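Fatty acid multifunctional protein (atmfp2) (Arabidopsis thaliana, PDB 2WTB) catalyses the hydration of long-chain enoyl-CoA and the dehydrogenation of 3-hydroxyacyl-CoA in peroxisomal fatty acid beta-oxidation during seed germination. Local coordinates at residues P337-E342 against E387-V392; K313-I318 against T329-S334; V395-I400 against Q408-L413. One frame throughout, in Å; residues are numbered along the deposited sequence.

Overall arrangement
All three contacts belong to the NAD-binding domain and meet in one sheet, where strands 338-341, 315-318 and 394-397 lie side by side in that order. Interaction 2 is wholly buried and purely apolar, a helix resting on the first strand. Interaction 3 also joins a strand to its following helix, but sets the polar E397 among aliphatic and aromatic neighbours. Interaction 1 is only partly buried: a turn packs on strand 338-341, and the exposed E387 and R390 of its segment form a salt bridge. Interactions 1 and 2 are tied by probable backbone hydrogen bonds between 337-342 and 313-318; F389 of interaction 1 also packs on I318, V395 and L413, reaching both other contacts.

Interaction 1. Residues P337-E342 against E387-V392; sequences PVILKE and ESFRDV
I339 holds its ethyl branch extended, with CG1 opposite the backbone N (chi1 163°) and CD1 continuing the line (chi2 -172°), which carries the methyl end from strand 338-341 to the turn at 387-392. F389 answers from that turn: its CG stands opposite the carbonyl carbon (chi1 -75°), and this swings the ring over to the strand. I339 CD1 ends against S388, 3.1 Å from OG and 3.5 Å from CB, a close van der Waals contact of a methyl with a hydroxymethyl group. S388 OG has its polar partner elsewhere, in a hydrogen bond with S383 OG at the end of strand 380-383. The same methyl of I339 also meets the ring of F389, with CD1 4.1 Å from CE1. Two residues on, K341 adds its aliphatic root: CB comes to the edge of the F389 ring, near its plane and 3.9 Å from CZ, while the rest of the lysine chain leads away from the turn. The ring is further fixed by Y386, which it meets edge-to-face, and by A316 and I318 of the neighbouring strand. Behind F389 the backbone closes a type I turn, V392 N bonding to F389 O at 3.2 Å. Within the same segment R390 NE makes a weak hydrogen bond to E387 OE2 (3.3 Å) as part of a salt bridge. V338 and L340 point to the other face of the sheet, where they touch helix 322-332. The 387-392 loop thus lies against the face from which I339 and K341 project as the chain passes from outermost strand 380-383 across to strand 394-397, beyond 338-341 and 315-318; this passage produces the 3-2-1-4 strand order of a Rossmann-type dinucleotide-binding fold.

Interaction 2. Residues K313-I318 against T329-S334; sequences KKVAII and TALILS
Apolar packing of a helix on a strand makes this contact, inside the first beta-alpha-beta unit of the Rossmann fold (strand 315-318, helix 322-332, strand 338-341). One leucine of the helix supplies the whole contact from its side: L331 points at the strand and rests on V315 and I317, which project from the same face of the sheet, while A316 between them faces the other way, toward I339, V392 and V395. No hydrogen bond crosses between the two segments. The L331 side chain leaves the helix with CG opposite its carbonyl carbon (chi1 -75°) and extends through chi2 of 166°, bringing CD1 forward as the contact point. V315 crosses it at about a right angle, whereas I317 and L331 meet tip to tip. V338 of the next strand also touches both L331 and I317, so the two strands and the helix share one hydrophobic layer. I317 further touches the glycine-rich G319, G321 and G324 region, a pattern consistent with the NAD-binding turn. L331 CD1 lies 3.8 Å from V315 CG1 and 3.7 Å from I317 CD1.

Interaction 3. Residues V395-I400 against Q408-L413; sequences VIEAVI and QIFADL
Strand 395-397 and helix 408-413 run almost antiparallel, at 166° between their directions, with their axes 10.5 Å apart. The pair belongs to the beta-alpha-beta unit formed by strand 394-397, helix 403-416 and strand 422-425 of the Rossmann fold. Two aliphatic pairs meet tip to tip: V395 CG1 reaches L413 CD2 at 3.5 Å, and V399 CG2 reaches I409 CD1 at 3.4 Å. Between them E397 crosses the helix side chains at about a right angle. Its CG, anti to the backbone N, passes 4.1 Å from I409 CD1, and a bend at chi2 then turns the carboxylate to the edge of F410. There OE1 lies 3.8 Å from F410 CE2, near the ring plane, with carboxylate and ring planes 69° apart. The buried acid is well provided with partners. V399 N donates to E397 OE2 on its anti side, at 2.8 Å and an N-H to acceptor angle of 157°, and K406 NZ forms a salt bridge to the same oxygen, while S425 OG bonds to OE1. An alanine here would remove the carboxylate, and V399 N, S425 and K406 would probably each be left without this mate, with a gap opened beside I409 and F410. F410 itself also packs on L423 and S425 of the following strand, so the ring joins the helix to both strands of the unit. Within the helix, L413 CD1 sits over the centre of one face of the F410 ring, 3.8 Å above its plane.

Interaction 1. Residues P337-E342 against E387-V392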
# COMPACT_ATOMS: atom_id res chain seq x y z
N PRO A 337 3.36 5.15 -24.95
CA PRO A 337 3.13 6.22 -25.93
C PRO A 337 1.70 6.75 -25.80
O PRO A 337 0.75 6.03 -26.08
CB PRO A 337 3.31 5.51 -27.27
CG PRO A 337 4.16 4.32 -26.96
CD PRO A 337 3.74 3.89 -25.59
N VAL A 338 1.56 8.00 -25.36
CA VAL A 338 0.24 8.57 -25.11
C VAL A 338 -0.07 9.73 -26.04
O VAL A 338 0.80 10.56 -26.33
CB VAL A 338 0.09 9.02 -23.65
CG1 VAL A 338 -1.15 9.89 -23.47
CG2 VAL A 338 0.04 7.81 -22.73
N ILE A 339 -1.31 9.79 -26.51
CA ILE A 339 -1.74 10.86 -27.40
C ILE A 339 -3.01 11.54 -26.88
O ILE A 339 -4.04 10.89 -26.69
CB ILE A 339 -1.98 10.33 -28.82
CG1 ILE A 339 -2.83 11.32 -29.62
CG2 ILE A 339 -2.66 8.97 -28.78
CD1 ILE A 339 -3.27 10.79 -30.96
N LEU A 340 -2.92 12.84 -26.63
CA LEU A 340 -4.06 13.62 -26.17
C LEU A 340 -4.83 14.25 -27.32
O LEU A 340 -4.23 14.82 -28.23
CB LEU A 340 -3.62 14.72 -25.20
CG LEU A 340 -3.63 14.40 -23.70
CD1 LEU A 340 -2.71 13.24 -23.39
CD2 LEU A 340 -3.24 15.64 -22.90
N LYS A 341 -6.15 14.14 -27.27
CA LYS A 341 -6.99 14.85 -28.23
C LYS A 341 -7.84 15.90 -27.53
O LYS A 341 -8.46 15.63 -26.49
CB LYS A 341 -7.90 13.89 -28.99
CG LYS A 341 -8.82 14.61 -29.96
CD LYS A 341 -10.04 13.79 -30.31
CE LYS A 341 -11.15 14.70 -30.81
NZ LYS A 341 -11.58 15.67 -29.76
N GLU A 342 -7.87 17.10 -28.09
CA GLU A 342 -8.68 18.18 -27.55
C GLU A 342 -9.53 18.83 -28.64
O GLU A 342 -9.42 18.49 -29.81
CB GLU A 342 -7.79 19.23 -26.88
CG GLU A 342 -7.56 18.99 -25.40
CD GLU A 342 -8.79 19.29 -24.56
OE1 GLU A 342 -9.92 19.16 -25.08
OE2 GLU A 342 -8.63 19.67 -23.38
N GLU A 387 -7.75 10.82 -36.70
CA GLU A 387 -7.04 9.97 -37.66
C GLU A 387 -5.80 9.32 -37.04
O GLU A 387 -5.23 8.38 -37.61
CB GLU A 387 -6.65 10.76 -38.91
CG GLU A 387 -7.83 11.09 -39.81
CD GLU A 387 -8.56 9.85 -40.29
OE1 GLU A 387 -9.78 9.94 -40.56
OE2 GLU A 387 -7.92 8.78 -40.40
N SER A 388 -5.39 9.81 -35.88
CA SER A 388 -4.24 9.26 -35.18
C SER A 388 -4.68 8.17 -34.20
O SER A 388 -3.89 7.72 -33.37
CB SER A 388 -3.49 10.37 -34.44
OG SER A 388 -4.38 11.24 -33.78
N PHE A 389 -5.93 7.75 -34.31
CA PHE A 389 -6.48 6.71 -33.44
C PHE A 389 -6.51 5.36 -34.16
O PHE A 389 -6.87 4.35 -33.57
CB PHE A 389 -7.89 7.08 -32.99
CG PHE A 389 -7.93 8.14 -31.92
CD1 PHE A 389 -7.26 9.34 -32.09
CD2 PHE A 389 -8.65 7.94 -30.76
CE1 PHE A 389 -7.30 10.31 -31.12
CE2 PHE A 389 -8.69 8.91 -29.78
CZ PHE A 389 -8.01 10.10 -29.96
N ARG A 390 -6.12 5.37 -35.43
CA ARG A 390 -6.11 4.16 -36.24
C ARG A 390 -5.08 3.16 -35.74
O ARG A 390 -4.97 2.05 -36.26
CB ARG A 390 -5.83 4.50 -37.70
CG ARG A 390 -6.77 5.54 -38.28
CD ARG A 390 -8.19 5.00 -38.37
NE ARG A 390 -9.06 5.90 -39.13
CZ ARG A 390 -10.31 5.61 -39.47
NH1 ARG A 390 -10.84 4.45 -39.12
NH2 ARG A 390 -11.02 6.48 -40.16
N ASP A 391 -4.32 3.55 -34.72
CA ASP A 391 -3.21 2.74 -34.24
C ASP A 391 -3.29 2.50 -32.74
O ASP A 391 -2.48 1.76 -32.18
CB ASP A 391 -1.89 3.44 -34.59
CG ASP A 391 -0.69 2.52 -34.46
OD1 ASP A 391 -0.87 1.29 -34.56
OD2 ASP A 391 0.43 3.03 -34.27
N VAL A 392 -4.28 3.11 -32.09
CA VAL A 392 -4.38 3.06 -30.63
C VAL A 392 -4.93 1.72 -30.12
O VAL A 392 -5.88 1.18 -30.68
CB VAL A 392 -5.26 4.20 -30.09
CG1 VAL A 392 -5.18 4.25 -28.58
CG2 VAL A 392 -4.83 5.52 -30.70

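Interaction 2. Residues K313-I318 against T329-S334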
# COMPACT_ATOMS: atom_id res chain seq x y z
N LYS A 313 0.37 -1.06 -26.82
CA LYS A 313 1.54 -0.35 -27.32
C LYS A 313 1.30 1.14 -27.53
O LYS A 313 2.24 1.91 -27.72
CB LYS A 313 2.04 -0.99 -28.62
CG LYS A 313 2.52 -2.42 -28.46
CD LYS A 313 3.20 -2.92 -29.73
CE LYS A 313 3.88 -4.27 -29.52
NZ LYS A 313 2.90 -5.37 -29.30
N LYS A 314 0.03 1.55 -27.50
CA LYS A 314 -0.31 2.96 -27.69
C LYS A 314 -1.65 3.28 -27.05
O LYS A 314 -2.63 2.57 -27.26
CB LYS A 314 -0.32 3.31 -29.18
CG LYS A 314 -0.43 4.79 -29.47
CD LYS A 314 -0.22 5.08 -30.95
N VAL A 315 -1.69 4.35 -26.27
CA VAL A 315 -2.91 4.74 -25.56
C VAL A 315 -3.33 6.16 -25.91
O VAL A 315 -2.50 7.05 -26.04
CB VAL A 315 -2.73 4.64 -24.04
CG1 VAL A 315 -4.06 4.84 -23.34
CG2 VAL A 315 -2.11 3.31 -23.66
N ALA A 316 -4.64 6.37 -26.06
CA ALA A 316 -5.17 7.69 -26.34
C ALA A 316 -5.95 8.22 -25.13
O ALA A 316 -6.69 7.49 -24.49
CB ALA A 316 -6.06 7.66 -27.57
N ILE A 317 -5.76 9.51 -24.84
CA ILE A 317 -6.45 10.14 -23.72
C ILE A 317 -7.26 11.34 -24.19
O ILE A 317 -6.71 12.41 -24.44
CB ILE A 317 -5.46 10.60 -22.63
CG1 ILE A 317 -4.62 9.42 -22.13
CG2 ILE A 317 -6.20 11.26 -21.47
CD1 ILE A 317 -5.44 8.31 -21.51
N ILE A 318 -8.57 11.17 -24.30
CA ILE A 318 -9.46 12.25 -24.71
C ILE A 318 -9.87 13.07 -23.50
O ILE A 318 -10.80 12.71 -22.78
CB ILE A 318 -10.72 11.74 -25.43
CG1 ILE A 318 -10.36 11.17 -26.81
CG2 ILE A 318 -11.73 12.86 -25.59
CD1 ILE A 318 -9.57 9.88 -26.76
N THR A 329 0.10 11.49 -17.60
CA THR A 329 1.33 11.52 -16.80
C THR A 329 1.69 10.13 -16.30
O THR A 329 2.82 9.67 -16.48
CB THR A 329 1.19 12.47 -15.59
OG1 THR A 329 1.10 13.83 -16.06
CG2 THR A 329 2.40 12.34 -14.67
N ALA A 330 0.72 9.46 -15.68
CA ALA A 330 0.93 8.12 -15.15
C ALA A 330 1.36 7.14 -16.24
O ALA A 330 2.20 6.26 -16.01
CB ALA A 330 -0.33 7.62 -14.45
N LEU A 331 0.78 7.29 -17.42
CA LEU A 331 1.04 6.38 -18.53
C LEU A 331 2.44 6.52 -19.12
O LEU A 331 3.18 5.54 -19.22
CB LEU A 331 -0.02 6.53 -19.62
CG LEU A 331 -1.40 5.93 -19.33
CD1 LEU A 331 -2.44 6.44 -20.32
CD2 LEU A 331 -1.35 4.41 -19.35
N ILE A 332 2.81 7.74 -19.51
CA ILE A 332 4.14 7.98 -20.07
C ILE A 332 5.25 7.72 -19.05
O ILE A 332 6.37 7.35 -19.42
CB ILE A 332 4.29 9.41 -20.63
CG1 ILE A 332 4.02 10.45 -19.54
CG2 ILE A 332 3.37 9.62 -21.82
CD1 ILE A 332 4.19 11.88 -20.01
N LEU A 333 4.94 7.91 -17.77
CA LEU A 333 5.88 7.61 -16.71
C LEU A 333 6.21 6.12 -16.69
O LEU A 333 7.19 5.70 -16.07
CB LEU A 333 5.33 8.04 -15.35
CG LEU A 333 5.42 9.53 -15.01
CD1 LEU A 333 4.91 9.80 -13.60
CD2 LEU A 333 6.84 10.04 -15.18
N SER A 334 5.40 5.33 -17.38
CA SER A 334 5.62 3.89 -17.50
C SER A 334 5.85 3.50 -18.96
O SER A 334 5.37 2.46 -19.41
CB SER A 334 4.43 3.12 -16.93
OG SER A 334 4.22 3.43 -15.56

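Interaction 3. Residues V395-I400 against Q408-L413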
# COMPACT_ATOMS: atom_id res chain seq x y z
N VAL A 395 -8.21 3.44 -25.35
CA VAL A 395 -8.62 4.82 -25.19
C VAL A 395 -9.22 5.06 -23.81
O VAL A 395 -9.99 4.23 -23.31
CB VAL A 395 -9.66 5.22 -26.25
CG1 VAL A 395 -10.20 6.62 -25.97
CG2 VAL A 395 -9.06 5.14 -27.64
N ILE A 396 -8.87 6.18 -23.20
CA ILE A 396 -9.46 6.59 -21.94
C ILE A 396 -10.05 7.99 -22.07
O ILE A 396 -9.32 8.96 -22.30
CB ILE A 396 -8.43 6.59 -20.79
CG1 ILE A 396 -7.78 5.22 -20.65
CG2 ILE A 396 -9.08 7.02 -19.49
CD1 ILE A 396 -6.76 5.13 -19.53
N GLU A 397 -11.36 8.09 -21.94
CA GLU A 397 -12.04 9.38 -22.05
C GLU A 397 -12.18 10.04 -20.68
O GLU A 397 -12.71 9.45 -19.74
CB GLU A 397 -13.41 9.20 -22.71
CG GLU A 397 -14.35 10.37 -22.52
CD GLU A 397 -15.15 10.26 -21.23
OE1 GLU A 397 -15.68 9.17 -20.96
OE2 GLU A 397 -15.25 11.28 -20.51
N ALA A 398 -11.69 11.28 -20.58
CA ALA A 398 -11.75 12.03 -19.32
C ALA A 398 -12.34 13.42 -19.54
O ALA A 398 -11.75 14.43 -19.16
CB ALA A 398 -10.37 12.13 -18.69
N VAL A 399 -13.51 13.46 -20.16
CA VAL A 399 -14.20 14.71 -20.45
C VAL A 399 -15.21 15.03 -19.36
O VAL A 399 -15.55 14.16 -18.56
CB VAL A 399 -14.89 14.64 -21.83
CG1 VAL A 399 -15.73 15.88 -22.08
CG2 VAL A 399 -13.86 14.48 -22.93
N ILE A 400 -15.67 16.28 -19.31
CA ILE A 400 -16.69 16.69 -18.34
C ILE A 400 -17.81 15.66 -18.23
O ILE A 400 -18.08 14.92 -19.18
CB ILE A 400 -17.31 18.05 -18.72
CG1 ILE A 400 -17.99 17.96 -20.09
CG2 ILE A 400 -16.26 19.15 -18.69
CD1 ILE A 400 -18.71 19.23 -20.50
N GLN A 408 -21.33 10.77 -27.62
CA GLN A 408 -20.82 11.16 -28.93
C GLN A 408 -19.36 10.76 -29.11
O GLN A 408 -18.95 10.34 -30.19
CB GLN A 408 -20.99 12.66 -29.15
CG GLN A 408 -20.50 13.15 -30.51
CD GLN A 408 -21.21 12.48 -31.67
OE1 GLN A 408 -22.37 12.10 -31.56
NE2 GLN A 408 -20.51 12.33 -32.79
N ILE A 409 -18.58 10.90 -28.04
CA ILE A 409 -17.17 10.56 -28.09
C ILE A 409 -16.97 9.07 -28.37
O ILE A 409 -16.08 8.68 -29.12
CB ILE A 409 -16.45 10.93 -26.78
CG1 ILE A 409 -16.49 12.45 -26.58
CG2 ILE A 409 -15.01 10.43 -26.79
CD1 ILE A 409 -15.63 12.93 -25.43
N PHE A 410 -17.82 8.24 -27.77
CA PHE A 410 -17.73 6.80 -27.97
C PHE A 410 -18.26 6.37 -29.33
O PHE A 410 -17.90 5.30 -29.84
CB PHE A 410 -18.44 6.05 -26.83
CG PHE A 410 -17.56 5.81 -25.64
CD1 PHE A 410 -17.23 4.53 -25.25
CD2 PHE A 410 -17.05 6.88 -24.92
CE1 PHE A 410 -16.41 4.31 -24.16
CE2 PHE A 410 -16.23 6.67 -23.83
CZ PHE A 410 -15.91 5.38 -23.45
N ALA A 411 -19.11 7.20 -29.92
CA ALA A 411 -19.55 6.97 -31.29
C ALA A 411 -18.37 7.15 -32.24
O ALA A 411 -18.12 6.31 -33.10
CB ALA A 411 -20.68 7.92 -31.66
N ASP A 412 -17.63 8.24 -32.05
CA ASP A 412 -16.44 8.52 -32.85
C ASP A 412 -15.35 7.50 -32.57
O ASP A 412 -14.67 7.04 -33.48
CB ASP A 412 -15.93 9.93 -32.57
CG ASP A 412 -16.89 11.01 -33.04
OD1 ASP A 412 -17.77 10.70 -33.87
OD2 ASP A 412 -16.76 12.17 -32.59
N LEU A 413 -15.17 7.17 -31.29
CA LEU A 413 -14.18 6.18 -30.89
C LEU A 413 -14.38 4.88 -31.67
O LEU A 413 -13.46 4.39 -32.33
CB LEU A 413 -14.25 5.90 -29.39
CG LEU A 413 -13.65 6.96 -28.47
CD1 LEU A 413 -13.82 6.55 -27.02
CD2 LEU A 413 -12.18 7.17 -28.80